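Local atomic coordinates of phenylalanine--tRNA ligase beta subunit (Pyrococcus horikoshii, PDB entry 2CXI), a protein that joins phenylalanine to its cognate tRNA at the expense of ATP, working as the beta subunit of a tetramer of two alpha and two beta chains. Residues Tyr155-Glu160 / Leu201-Glu206; Gly169-Met174 / Asn217-Gly222; Ile100-Val105 / Thr236-Glu241; Ile144-Lys149 / Thr226-Val231. One frame throughout, in Å; residues are numbered along the deposited sequence.

In the fold
All four contacts fall in or around the B3/4 domain, the amino acid-editing part of this N-terminal fragment, and away from the predicted magnesium-binding residues Asp-331, Asp-337, Glu-340 and Asp-341. Contacts 1, 3 and 4 reach the same mixed sheet. Contacts 1 and 3, with centres 15 Å apart, meet where Tyr-156 OH lies 2.8 Å from Arg-101 O, a probable hydrogen bond. Contact 4 touches contact 1 through Phe-145 CE1 and Leu-202 CD2, 3.8 Å apart. Contact 2 is a surface meeting of loops, tied to contact 4 by Gly-222 O, 2.8 Å from Asp-146 N. Along the chain, contact 3 closes the loop that holds contacts 1, 2 and 4.

Contact 1 of 4, residues Tyr155-Glu160 / Leu201-Glu206; sequences YYKAAE and LLIDSE
Tyr-155, Tyr-156 and Lys-157 pair with Ile-203, Leu-202 and Leu-201 across two antiparallel strands, 154-159 and 199-204, of the mixed sheet of the B3/4 editing domain. The backbone bonds come in two reciprocal pairs: N and O of Tyr-155 bond to O and N of Ile-203 at 2.9 Å each, and N and O of Lys-157 to O and N of Leu-201 at 2.8 Å each. Between them Tyr-156 and Leu-202 make a non-hydrogen-bonded pair.

Apolar contacts line both faces. With Tyr-155 and Leu-201 on the same face, the aliphatic chain of Lys-157 passes obliquely over Ile-203, its CE 3.7 Å from Ile-203 CG2, the branch set between the backbone N and the carbonyl carbon. Further along, Ala-159 CB rests 3.8 Å from Leu-201 CD2. On the other face Leu-202 CD1 meets Tyr-156 CB, and both residues pack on Tyr-106 of strand 103-110.

At the end of the strand pair the Tyr-155 ring turns its edge to Ser-205 OG, 3.6 Å from CE1. The phenol OH also bonds to Ser-18 of the second subunit, and Ser-205 OG to Pro-153 O. The polar link is a water, 2.6 Å from Tyr-155 OH and donating to Ser-205 OG at 3.0 Å.

Contact 2 of 4, residues Gly169-Met174 / Asn217-Gly222; sequences GYKEEM and NSEFTG
Glu-219 reaches across to Gly-169 and Lys-171, joining two surface loops of the B3/4 domain. Its own loop turns through an ST motif, in which Ser-218 OG accepts from Thr-221 N. Starting from the backbone, Glu-219 CB sits 3.3 Å from Tyr-170 O. CG stands anti to the backbone N (chi1 176°), which leaves it close to that same carbonyl oxygen and, on its own side of the contact, over the centre of the Phe-220 ring. A bend at chi2 then turns CD so that the carboxylate lies between a backbone N-H and an ammonium group. OE1 takes a nearly straight bond from Gly-169 N at 2.6 Å, the donor standing above the carboxylate plane. OE2 takes Lys-171 NZ on its anti side, also at 2.6 Å, close to that plane. This salt bridge and the bond to Gly-169 together grip both oxygens, which should fix the rotation of the carboxylate.

Lys-171 does not come to Glu-219 alone. Its chain, bent at chi2 and chi3, crosses Phe-220 at about a right angle, with CD 3.6 Å from the ring's CZ. At the ring edge, close to its plane, Lys-171 O lies 3.4 Å from Phe-220 CE2.

Contact 3 of 4, residues Ile100-Val105 / Thr236-Glu241; sequences IRPYGV and TGWKLE
Tyr-103 and Gly-237 form an antiparallel hydrogen-bonded pair, N to O in both directions at 3.1 Å, at the point where strand 103-110 begins and strand 231-237 ends. Here the packing is tight. Gly-104 lies across from Thr-236, its CA 4.1 Å from Thr-236 CG2. Arg-101, with CG anti to the backbone N (chi1 -168°) and extended on to NE, crosses Thr-236 at about a right angle. Arg-101 NE gives a straight bond to Thr-236 OG1 at 2.8 Å, the oxygen in the guanidinium plane. NH1 adds a weak bond to Thr-236 O, and Gly-237 CA lies over one face, toward the rim. Outside the segments, NH1 also bonds to Arg-137 O and NH2 to Arg-138 O.

The Tyr-103 ring, partly exposed, is held between two residues: Leu-240 CB is 4.2 Å above its centre, and Pro-102 CB lies over the opposite face, toward the rim. Its edge meets Trp-238 O, 3.3 Å from CE2.

The looser side belongs to Trp-238, also partly exposed. Pro-102 CD sits over its six-membered ring, 3.6 Å from the centroid, in a CH-pi contact; Arg-138 makes a cation-pi contact with the indole, and NE1 gives to a water that also binds Ile-100 O and Arg-101 NH2. An alanine in place of Trp-238 would probably leave Pro-102 CD and Arg-138 without their aromatic partner and that water one partner short.

Beyond the Tyr-103/Gly-237 pair, Leu-240 CD1 meets Val-105 CG1 at 3.6 Å. Val-105 carries on to Val-243 and Met-244 of helix 240-255 and to strand 272-275, whereas Thr-236 leans on Ala-141 of strand 140-146.

Contact 4 of 4, residues Ile144-Lys149 / Thr226-Val231; sequences IFDFDK and TDTKNV
Asp-146 and Thr-228 reach toward each other tip to tip, Asp-146 CG standing anti to the backbone N (chi1 -167°). Thr-228 OG1 donates to Asp-146 OD2 at 2.6 Å, coming from above the carboxylate plane, and itself accepts from Thr-225 N. Asp-148 and Asn-230 meet differently: they cross obliquely, with carboxylate and amide planes 74° apart. Asn-230 ND2 is placed between both oxygens, 3.1 Å from Asp-148 OD1 and 3.1 Å from OD2, each met on its syn side. Asn-230 OD1 accepts from Gly-111 N.

Asp-146 and Val-231 form an antiparallel non-hydrogen-bonded pair where strand 140-146 ends against the start of strand 231-237; the chain then enters a 3-10 turn, 147-149. Asp-146 OD1 accepts from Asp-148 N at 3.1 Å, an Asx turn, and Phe-147 N bonds to Asn-230 O at 2.8 Å. An alanine in place of Asp-146 would probably leave the Thr-228 hydroxyl and Asp-148 N without these acceptors and set the turn freer to move.

Asn-230 CB lies at the edge of the Phe-147 ring, near its plane, and the Phe-147 side chain packs on Ile-108 and Phe-232. A water joins the two acids, donating to Asp-146 OD1 at 2.8 Å and to Asp-148 OD2 at 2.7 Å while accepting from Lys-229 N.

Contact 1 of 4, residues Tyr155-Glu160 / Leu201-Glu206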
# COMPACT_ATOMS: atom_id res chain seq x y z
N TYR A 155 -8.15 6.46 -11.67
CA TYR A 155 -8.43 7.90 -11.45
C TYR A 155 -9.24 8.49 -12.60
O TYR A 155 -8.85 8.37 -13.72
CB TYR A 155 -7.10 8.66 -11.35
CG TYR A 155 -6.28 8.17 -10.19
CD1 TYR A 155 -5.47 7.05 -10.32
CD2 TYR A 155 -6.38 8.81 -8.94
CE1 TYR A 155 -4.72 6.56 -9.22
CE2 TYR A 155 -5.67 8.35 -7.87
CZ TYR A 155 -4.85 7.23 -8.00
OH TYR A 155 -4.14 6.81 -6.89
N TYR A 156 -10.40 9.07 -12.28
CA TYR A 156 -11.16 9.87 -13.22
C TYR A 156 -10.89 11.34 -12.82
O TYR A 156 -11.34 11.80 -11.76
CB TYR A 156 -12.64 9.47 -13.12
CG TYR A 156 -13.56 10.32 -13.95
CD1 TYR A 156 -13.26 10.63 -15.28
CD2 TYR A 156 -14.77 10.77 -13.41
CE1 TYR A 156 -14.13 11.43 -16.03
CE2 TYR A 156 -15.65 11.53 -14.17
CZ TYR A 156 -15.30 11.86 -15.47
OH TYR A 156 -16.16 12.65 -16.20
N LYS A 157 -10.08 12.03 -13.62
CA LYS A 157 -9.51 13.31 -13.21
C LYS A 157 -9.64 14.46 -14.21
O LYS A 157 -9.85 14.24 -15.40
CB LYS A 157 -8.01 13.13 -12.83
CG LYS A 157 -7.11 12.79 -14.05
CD LYS A 157 -5.66 12.85 -13.63
CE LYS A 157 -4.76 12.61 -14.85
NZ LYS A 157 -3.41 13.34 -14.76
N ALA A 158 -9.50 15.68 -13.70
CA ALA A 158 -9.38 16.85 -14.54
C ALA A 158 -7.92 16.91 -14.98
O ALA A 158 -7.04 16.99 -14.14
CB ALA A 158 -9.77 18.12 -13.75
N ALA A 159 -7.69 16.82 -16.28
CA ALA A 159 -6.36 16.84 -16.88
C ALA A 159 -6.05 18.14 -17.64
O ALA A 159 -6.92 18.73 -18.30
CB ALA A 159 -6.22 15.66 -17.83
N GLU A 160 -4.77 18.52 -17.58
CA GLU A 160 -4.19 19.54 -18.45
C GLU A 160 -4.39 19.17 -19.92
O GLU A 160 -4.31 18.00 -20.30
CB GLU A 160 -2.68 19.69 -18.17
CG GLU A 160 -2.32 20.09 -16.74
CD GLU A 160 -2.65 21.55 -16.41
OE1 GLU A 160 -2.97 22.34 -17.33
OE2 GLU A 160 -2.61 21.92 -15.21
N LEU A 201 -10.08 12.83 -17.83
CA LEU A 201 -9.23 11.74 -18.25
C LEU A 201 -9.42 10.56 -17.28
O LEU A 201 -9.49 10.74 -16.07
CB LEU A 201 -7.76 12.21 -18.26
CG LEU A 201 -6.84 11.60 -19.30
CD1 LEU A 201 -7.37 11.91 -20.71
CD2 LEU A 201 -5.42 12.18 -19.12
N LEU A 202 -9.53 9.36 -17.84
CA LEU A 202 -9.59 8.13 -17.04
C LEU A 202 -8.24 7.41 -17.17
O LEU A 202 -7.86 7.02 -18.26
CB LEU A 202 -10.71 7.23 -17.59
CG LEU A 202 -11.09 5.98 -16.78
CD1 LEU A 202 -11.51 6.30 -15.26
CD2 LEU A 202 -12.15 5.13 -17.55
N ILE A 203 -7.52 7.27 -16.07
CA ILE A 203 -6.10 6.90 -16.10
C ILE A 203 -5.78 5.92 -14.98
O ILE A 203 -6.40 5.98 -13.88
CB ILE A 203 -5.20 8.20 -16.05
CG1 ILE A 203 -3.71 7.84 -16.19
CG2 ILE A 203 -5.34 8.94 -14.77
CD1 ILE A 203 -2.84 9.05 -16.64
N ASP A 204 -4.87 4.97 -15.23
CA ASP A 204 -4.63 3.99 -14.20
C ASP A 204 -3.42 4.41 -13.37
O ASP A 204 -2.85 5.50 -13.57
CB ASP A 204 -4.57 2.54 -14.73
CG ASP A 204 -3.24 2.19 -15.43
OD1 ASP A 204 -2.30 3.02 -15.48
OD2 ASP A 204 -3.07 1.07 -15.97
N SER A 205 -3.07 3.55 -12.41
CA SER A 205 -2.04 3.90 -11.40
C SER A 205 -0.61 4.00 -11.89
O SER A 205 0.25 4.54 -11.19
CB SER A 205 -2.11 2.91 -10.27
OG SER A 205 -3.19 3.36 -9.51
N GLU A 206 -0.36 3.49 -13.08
CA GLU A 206 0.91 3.73 -13.73
C GLU A 206 0.87 4.77 -14.84
O GLU A 206 1.78 4.84 -15.66
CB GLU A 206 1.42 2.43 -14.29
CG GLU A 206 2.28 1.65 -13.30
CD GLU A 206 2.68 0.32 -13.86
OE1 GLU A 206 3.15 0.31 -15.02
OE2 GLU A 206 2.49 -0.71 -13.17
O HOH W 1 -2.39 4.89 -7.08

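Contact 2 of 4, residues Gly169-Met174 / Asn217-Gly222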
# COMPACT_ATOMS: atom_id res chain seq x y z
N GLY A 169 -7.32 4.15 -32.91
CA GLY A 169 -7.07 4.26 -34.35
C GLY A 169 -5.77 4.96 -34.70
O GLY A 169 -5.48 5.11 -35.89
N TYR A 170 -5.00 5.39 -33.70
CA TYR A 170 -3.73 6.13 -33.91
C TYR A 170 -2.60 5.48 -33.09
O TYR A 170 -2.80 5.14 -31.92
CB TYR A 170 -3.86 7.60 -33.50
CG TYR A 170 -4.77 8.43 -34.38
CD1 TYR A 170 -4.25 9.44 -35.22
CD2 TYR A 170 -6.15 8.21 -34.39
CE1 TYR A 170 -5.10 10.22 -36.02
CE2 TYR A 170 -7.00 8.96 -35.18
CZ TYR A 170 -6.47 9.96 -36.00
OH TYR A 170 -7.33 10.70 -36.78
N LYS A 171 -1.41 5.32 -33.69
CA LYS A 171 -0.32 4.58 -33.03
C LYS A 171 0.60 5.46 -32.20
O LYS A 171 1.44 4.94 -31.46
CB LYS A 171 0.54 3.77 -34.02
CG LYS A 171 -0.19 2.72 -34.80
CD LYS A 171 -0.54 1.55 -33.90
CE LYS A 171 -1.85 0.86 -34.32
NZ LYS A 171 -2.24 -0.17 -33.29
N GLU A 172 0.46 6.77 -32.33
CA GLU A 172 1.31 7.74 -31.65
C GLU A 172 0.49 8.62 -30.72
O GLU A 172 -0.63 8.99 -31.06
CB GLU A 172 2.04 8.65 -32.70
CG GLU A 172 3.04 9.63 -32.11
CD GLU A 172 4.12 8.89 -31.32
OE1 GLU A 172 4.05 8.83 -30.06
OE2 GLU A 172 5.00 8.28 -31.95
N GLU A 173 1.08 9.02 -29.61
CA GLU A 173 0.43 9.93 -28.67
C GLU A 173 0.25 11.34 -29.25
O GLU A 173 1.07 11.80 -30.06
CB GLU A 173 1.27 10.03 -27.39
CG GLU A 173 1.33 8.71 -26.67
CD GLU A 173 1.85 8.82 -25.26
OE1 GLU A 173 2.68 9.75 -25.01
OE2 GLU A 173 1.42 7.98 -24.42
N MSE A 174 -0.84 11.99 -28.83
CA MSE A 174 -1.13 13.37 -29.18
C MSE A 174 -1.63 14.07 -27.93
O MSE A 174 -2.18 13.41 -27.04
CB MSE A 174 -2.26 13.43 -30.19
CG MSE A 174 -1.91 12.93 -31.55
SE MSE A 174 -3.61 12.88 -32.57
CE MSE A 174 -2.77 12.71 -34.39
N ASN A 217 -11.73 6.34 -26.38
CA ASN A 217 -10.86 5.45 -25.66
C ASN A 217 -9.43 5.42 -26.24
O ASN A 217 -9.17 5.91 -27.36
CB ASN A 217 -11.47 4.01 -25.57
CG ASN A 217 -11.86 3.43 -26.93
OD1 ASN A 217 -12.22 4.16 -27.88
ND2 ASN A 217 -11.84 2.10 -27.02
N SER A 218 -8.51 4.82 -25.50
CA SER A 218 -7.15 4.73 -26.00
C SER A 218 -6.95 3.56 -26.98
O SER A 218 -7.69 2.54 -26.97
CB SER A 218 -6.19 4.62 -24.85
OG SER A 218 -6.26 3.32 -24.34
N GLU A 219 -5.94 3.71 -27.83
CA GLU A 219 -5.51 2.65 -28.75
C GLU A 219 -4.88 1.43 -28.02
O GLU A 219 -5.09 0.27 -28.40
CB GLU A 219 -4.52 3.23 -29.78
CG GLU A 219 -3.94 2.20 -30.74
CD GLU A 219 -4.95 1.62 -31.74
OE1 GLU A 219 -6.11 2.06 -31.86
OE2 GLU A 219 -4.56 0.69 -32.44
N PHE A 220 -4.10 1.69 -26.98
CA PHE A 220 -3.27 0.64 -26.39
C PHE A 220 -3.60 0.21 -24.98
O PHE A 220 -3.13 -0.85 -24.53
CB PHE A 220 -1.82 1.10 -26.39
CG PHE A 220 -1.26 1.34 -27.77
CD1 PHE A 220 -0.95 0.27 -28.60
CD2 PHE A 220 -1.06 2.66 -28.24
CE1 PHE A 220 -0.44 0.50 -29.91
CE2 PHE A 220 -0.55 2.89 -29.54
CZ PHE A 220 -0.23 1.80 -30.36
N THR A 221 -4.38 1.01 -24.27
CA THR A 221 -4.66 0.69 -22.86
C THR A 221 -6.04 0.09 -22.65
O THR A 221 -7.06 0.77 -22.89
CB THR A 221 -4.50 1.94 -22.00
OG1 THR A 221 -3.15 2.39 -22.10
CG2 THR A 221 -4.64 1.58 -20.48
N GLY A 222 -6.06 -1.15 -22.14
CA GLY A 222 -7.28 -1.84 -21.74
C GLY A 222 -8.23 -2.23 -22.86
O GLY A 222 -9.46 -2.30 -22.66

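Contact 3 of 4, residues Ile100-Val105 / Thr236-Glu241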
# COMPACT_ATOMS: atom_id res chain seq x y z
N ILE A 100 -17.33 20.18 -15.10
CA ILE A 100 -16.84 19.75 -16.41
C ILE A 100 -17.52 18.44 -16.86
O ILE A 100 -18.07 18.37 -18.00
CB ILE A 100 -15.26 19.59 -16.39
CG1 ILE A 100 -14.58 20.92 -15.99
CG2 ILE A 100 -14.72 19.01 -17.73
CD1 ILE A 100 -13.08 20.82 -15.67
N ARG A 101 -17.47 17.43 -15.99
CA ARG A 101 -18.21 16.17 -16.22
C ARG A 101 -18.25 15.42 -14.87
O ARG A 101 -17.43 14.52 -14.62
CB ARG A 101 -17.58 15.35 -17.35
CG ARG A 101 -18.47 14.17 -17.83
CD ARG A 101 -17.97 13.47 -19.12
NE ARG A 101 -18.98 12.49 -19.57
CZ ARG A 101 -20.10 12.80 -20.22
NH1 ARG A 101 -20.97 11.83 -20.52
NH2 ARG A 101 -20.38 14.07 -20.57
N PRO A 102 -19.15 15.84 -13.97
CA PRO A 102 -18.96 15.59 -12.53
C PRO A 102 -18.96 14.14 -12.07
O PRO A 102 -18.17 13.83 -11.16
CB PRO A 102 -20.13 16.37 -11.88
CG PRO A 102 -21.15 16.58 -13.00
CD PRO A 102 -20.33 16.69 -14.24
N TYR A 103 -19.79 13.27 -12.65
CA TYR A 103 -20.00 11.91 -12.09
C TYR A 103 -19.40 10.81 -12.92
O TYR A 103 -19.49 10.84 -14.14
CB TYR A 103 -21.50 11.61 -11.85
CG TYR A 103 -22.10 12.60 -10.91
CD1 TYR A 103 -21.77 12.57 -9.54
CD2 TYR A 103 -22.97 13.61 -11.37
CE1 TYR A 103 -22.31 13.54 -8.65
CE2 TYR A 103 -23.51 14.56 -10.50
CZ TYR A 103 -23.17 14.51 -9.15
OH TYR A 103 -23.71 15.44 -8.30
N GLY A 104 -18.79 9.84 -12.23
CA GLY A 104 -18.32 8.55 -12.77
C GLY A 104 -18.80 7.46 -11.81
O GLY A 104 -18.77 7.62 -10.56
N VAL A 105 -19.30 6.36 -12.37
CA VAL A 105 -19.62 5.16 -11.60
C VAL A 105 -19.02 4.01 -12.40
O VAL A 105 -18.81 4.12 -13.63
CB VAL A 105 -21.16 4.96 -11.38
CG1 VAL A 105 -21.72 6.10 -10.46
CG2 VAL A 105 -21.91 4.97 -12.77
N THR A 236 -19.99 7.95 -17.25
CA THR A 236 -19.89 9.33 -16.80
C THR A 236 -21.07 10.17 -17.26
O THR A 236 -21.71 9.86 -18.29
CB THR A 236 -18.58 9.98 -17.27
OG1 THR A 236 -18.46 9.84 -18.69
CG2 THR A 236 -17.31 9.27 -16.64
N GLY A 237 -21.28 11.29 -16.57
CA GLY A 237 -22.30 12.23 -16.99
C GLY A 237 -22.59 13.24 -15.90
O GLY A 237 -21.74 13.51 -15.06
N TRP A 238 -23.78 13.82 -15.98
CA TRP A 238 -24.16 15.00 -15.20
C TRP A 238 -25.09 14.73 -14.00
O TRP A 238 -25.21 15.58 -13.11
CB TRP A 238 -24.77 16.04 -16.15
CG TRP A 238 -23.67 16.79 -16.90
CD1 TRP A 238 -23.10 16.45 -18.12
CD2 TRP A 238 -22.96 17.95 -16.44
NE1 TRP A 238 -22.10 17.34 -18.43
CE2 TRP A 238 -21.99 18.27 -17.43
CE3 TRP A 238 -23.04 18.75 -15.28
CZ2 TRP A 238 -21.13 19.38 -17.31
CZ3 TRP A 238 -22.18 19.85 -15.17
CH2 TRP A 238 -21.24 20.15 -16.17
N LYS A 239 -25.77 13.57 -14.00
CA LYS A 239 -26.67 13.20 -12.89
C LYS A 239 -26.34 11.79 -12.44
O LYS A 239 -26.29 10.87 -13.25
CB LYS A 239 -28.17 13.22 -13.28
CG LYS A 239 -28.73 14.57 -13.80
CD LYS A 239 -28.53 15.76 -12.85
CE LYS A 239 -29.33 15.67 -11.58
NZ LYS A 239 -29.35 17.10 -11.07
N LEU A 240 -26.12 11.64 -11.15
CA LEU A 240 -25.72 10.35 -10.60
C LEU A 240 -26.75 9.25 -10.88
O LEU A 240 -26.36 8.14 -11.22
CB LEU A 240 -25.42 10.50 -9.09
CG LEU A 240 -24.74 9.38 -8.31
CD1 LEU A 240 -23.38 8.96 -8.97
CD2 LEU A 240 -24.52 9.84 -6.84
N GLU A 241 -28.05 9.57 -10.78
CA GLU A 241 -29.10 8.58 -11.01
C GLU A 241 -29.05 8.05 -12.42
O GLU A 241 -29.30 6.85 -12.63
CB GLU A 241 -30.51 9.18 -10.78
CG GLU A 241 -31.69 8.22 -10.96
CD GLU A 241 -32.19 8.02 -12.41
OE1 GLU A 241 -32.09 8.95 -13.24
OE2 GLU A 241 -32.69 6.89 -12.71
O HOH W 2 -19.34 16.79 -19.87

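Contact 4 of 4, residues Ile144-Lys149 / Thr226-Val231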
# COMPACT_ATOMS: atom_id res chain seq x y z
N ILE A 144 -15.85 0.69 -21.91
CA ILE A 144 -15.58 -0.70 -21.51
C ILE A 144 -14.12 -1.03 -21.78
O ILE A 144 -13.56 -0.63 -22.81
CB ILE A 144 -16.51 -1.68 -22.23
CG1 ILE A 144 -17.96 -1.39 -21.86
CG2 ILE A 144 -16.22 -3.09 -21.78
CD1 ILE A 144 -18.94 -2.04 -22.84
N PHE A 145 -13.53 -1.77 -20.84
CA PHE A 145 -12.08 -2.01 -20.80
C PHE A 145 -11.79 -3.43 -20.34
O PHE A 145 -12.55 -3.99 -19.56
CB PHE A 145 -11.37 -0.98 -19.90
CG PHE A 145 -11.65 0.46 -20.29
CD1 PHE A 145 -12.72 1.15 -19.71
CD2 PHE A 145 -10.93 1.08 -21.33
CE1 PHE A 145 -13.03 2.47 -20.10
CE2 PHE A 145 -11.23 2.39 -21.73
CZ PHE A 145 -12.27 3.09 -21.10
N ASP A 146 -10.67 -3.97 -20.79
CA ASP A 146 -10.19 -5.24 -20.25
C ASP A 146 -9.49 -5.00 -18.91
O ASP A 146 -8.38 -4.41 -18.84
CB ASP A 146 -9.21 -5.88 -21.26
CG ASP A 146 -8.89 -7.34 -20.93
OD1 ASP A 146 -8.81 -7.72 -19.74
OD2 ASP A 146 -8.79 -8.19 -21.83
N PHE A 147 -10.14 -5.47 -17.84
CA PHE A 147 -9.66 -5.23 -16.47
C PHE A 147 -8.25 -5.79 -16.21
O PHE A 147 -7.44 -5.20 -15.45
CB PHE A 147 -10.66 -5.77 -15.45
CG PHE A 147 -10.20 -5.59 -14.01
CD1 PHE A 147 -10.12 -4.32 -13.46
CD2 PHE A 147 -9.81 -6.69 -13.24
CE1 PHE A 147 -9.67 -4.11 -12.11
CE2 PHE A 147 -9.36 -6.50 -11.90
CZ PHE A 147 -9.32 -5.19 -11.35
N ASP A 148 -7.95 -6.91 -16.87
CA ASP A 148 -6.64 -7.56 -16.74
C ASP A 148 -5.52 -6.72 -17.32
O ASP A 148 -4.37 -6.97 -17.04
CB ASP A 148 -6.66 -8.93 -17.42
CG ASP A 148 -7.56 -9.89 -16.72
OD1 ASP A 148 -7.91 -9.64 -15.55
OD2 ASP A 148 -7.94 -10.94 -17.26
N LYS A 149 -5.89 -5.71 -18.10
CA LYS A 149 -4.91 -4.89 -18.80
C LYS A 149 -4.69 -3.54 -18.12
O LYS A 149 -3.94 -2.69 -18.64
CB LYS A 149 -5.33 -4.71 -20.26
CG LYS A 149 -5.28 -6.05 -21.10
CD LYS A 149 -5.54 -5.74 -22.59
CE LYS A 149 -5.97 -6.98 -23.35
NZ LYS A 149 -6.67 -6.65 -24.63
N THR A 226 -12.31 -10.48 -28.09
CA THR A 226 -13.02 -11.72 -27.70
C THR A 226 -12.21 -12.59 -26.71
O THR A 226 -12.77 -13.53 -26.14
CB THR A 226 -13.39 -12.58 -28.95
OG1 THR A 226 -12.19 -12.87 -29.67
CG2 THR A 226 -14.25 -11.76 -29.94
N ASP A 227 -10.92 -12.30 -26.48
CA ASP A 227 -10.14 -12.98 -25.43
C ASP A 227 -10.33 -12.38 -24.03
O ASP A 227 -9.94 -12.98 -23.01
CB ASP A 227 -8.66 -12.99 -25.76
CG ASP A 227 -8.35 -13.85 -26.97
OD1 ASP A 227 -8.97 -14.92 -27.12
OD2 ASP A 227 -7.53 -13.52 -27.85
N THR A 228 -10.95 -11.20 -23.99
CA THR A 228 -11.27 -10.56 -22.70
C THR A 228 -12.24 -11.38 -21.84
O THR A 228 -13.31 -11.80 -22.28
CB THR A 228 -11.80 -9.12 -22.94
OG1 THR A 228 -10.73 -8.33 -23.50
CG2 THR A 228 -12.14 -8.43 -21.58
N LYS A 229 -11.83 -11.63 -20.60
CA LYS A 229 -12.63 -12.34 -19.60
C LYS A 229 -13.25 -11.44 -18.52
O LYS A 229 -14.34 -11.72 -18.01
CB LYS A 229 -11.77 -13.43 -18.94
CG LYS A 229 -11.39 -14.58 -19.90
CD LYS A 229 -10.63 -15.68 -19.11
CE LYS A 229 -10.06 -16.73 -20.07
NZ LYS A 229 -8.83 -16.19 -20.77
N ASN A 230 -12.53 -10.37 -18.15
CA ASN A 230 -12.91 -9.51 -17.03
C ASN A 230 -12.96 -8.09 -17.54
O ASN A 230 -11.98 -7.59 -18.06
CB ASN A 230 -11.87 -9.59 -15.89
CG ASN A 230 -11.68 -11.02 -15.39
OD1 ASN A 230 -12.64 -11.69 -15.01
ND2 ASN A 230 -10.43 -11.51 -15.42
N VAL A 231 -14.14 -7.48 -17.47
CA VAL A 231 -14.36 -6.16 -18.06
C VAL A 231 -14.50 -5.12 -16.95
O VAL A 231 -15.12 -5.37 -15.91
CB VAL A 231 -15.61 -6.14 -19.02
CG1 VAL A 231 -16.77 -6.77 -18.41
CG2 VAL A 231 -16.05 -4.75 -19.30
O HOH W 3 -9.71 -10.29 -19.13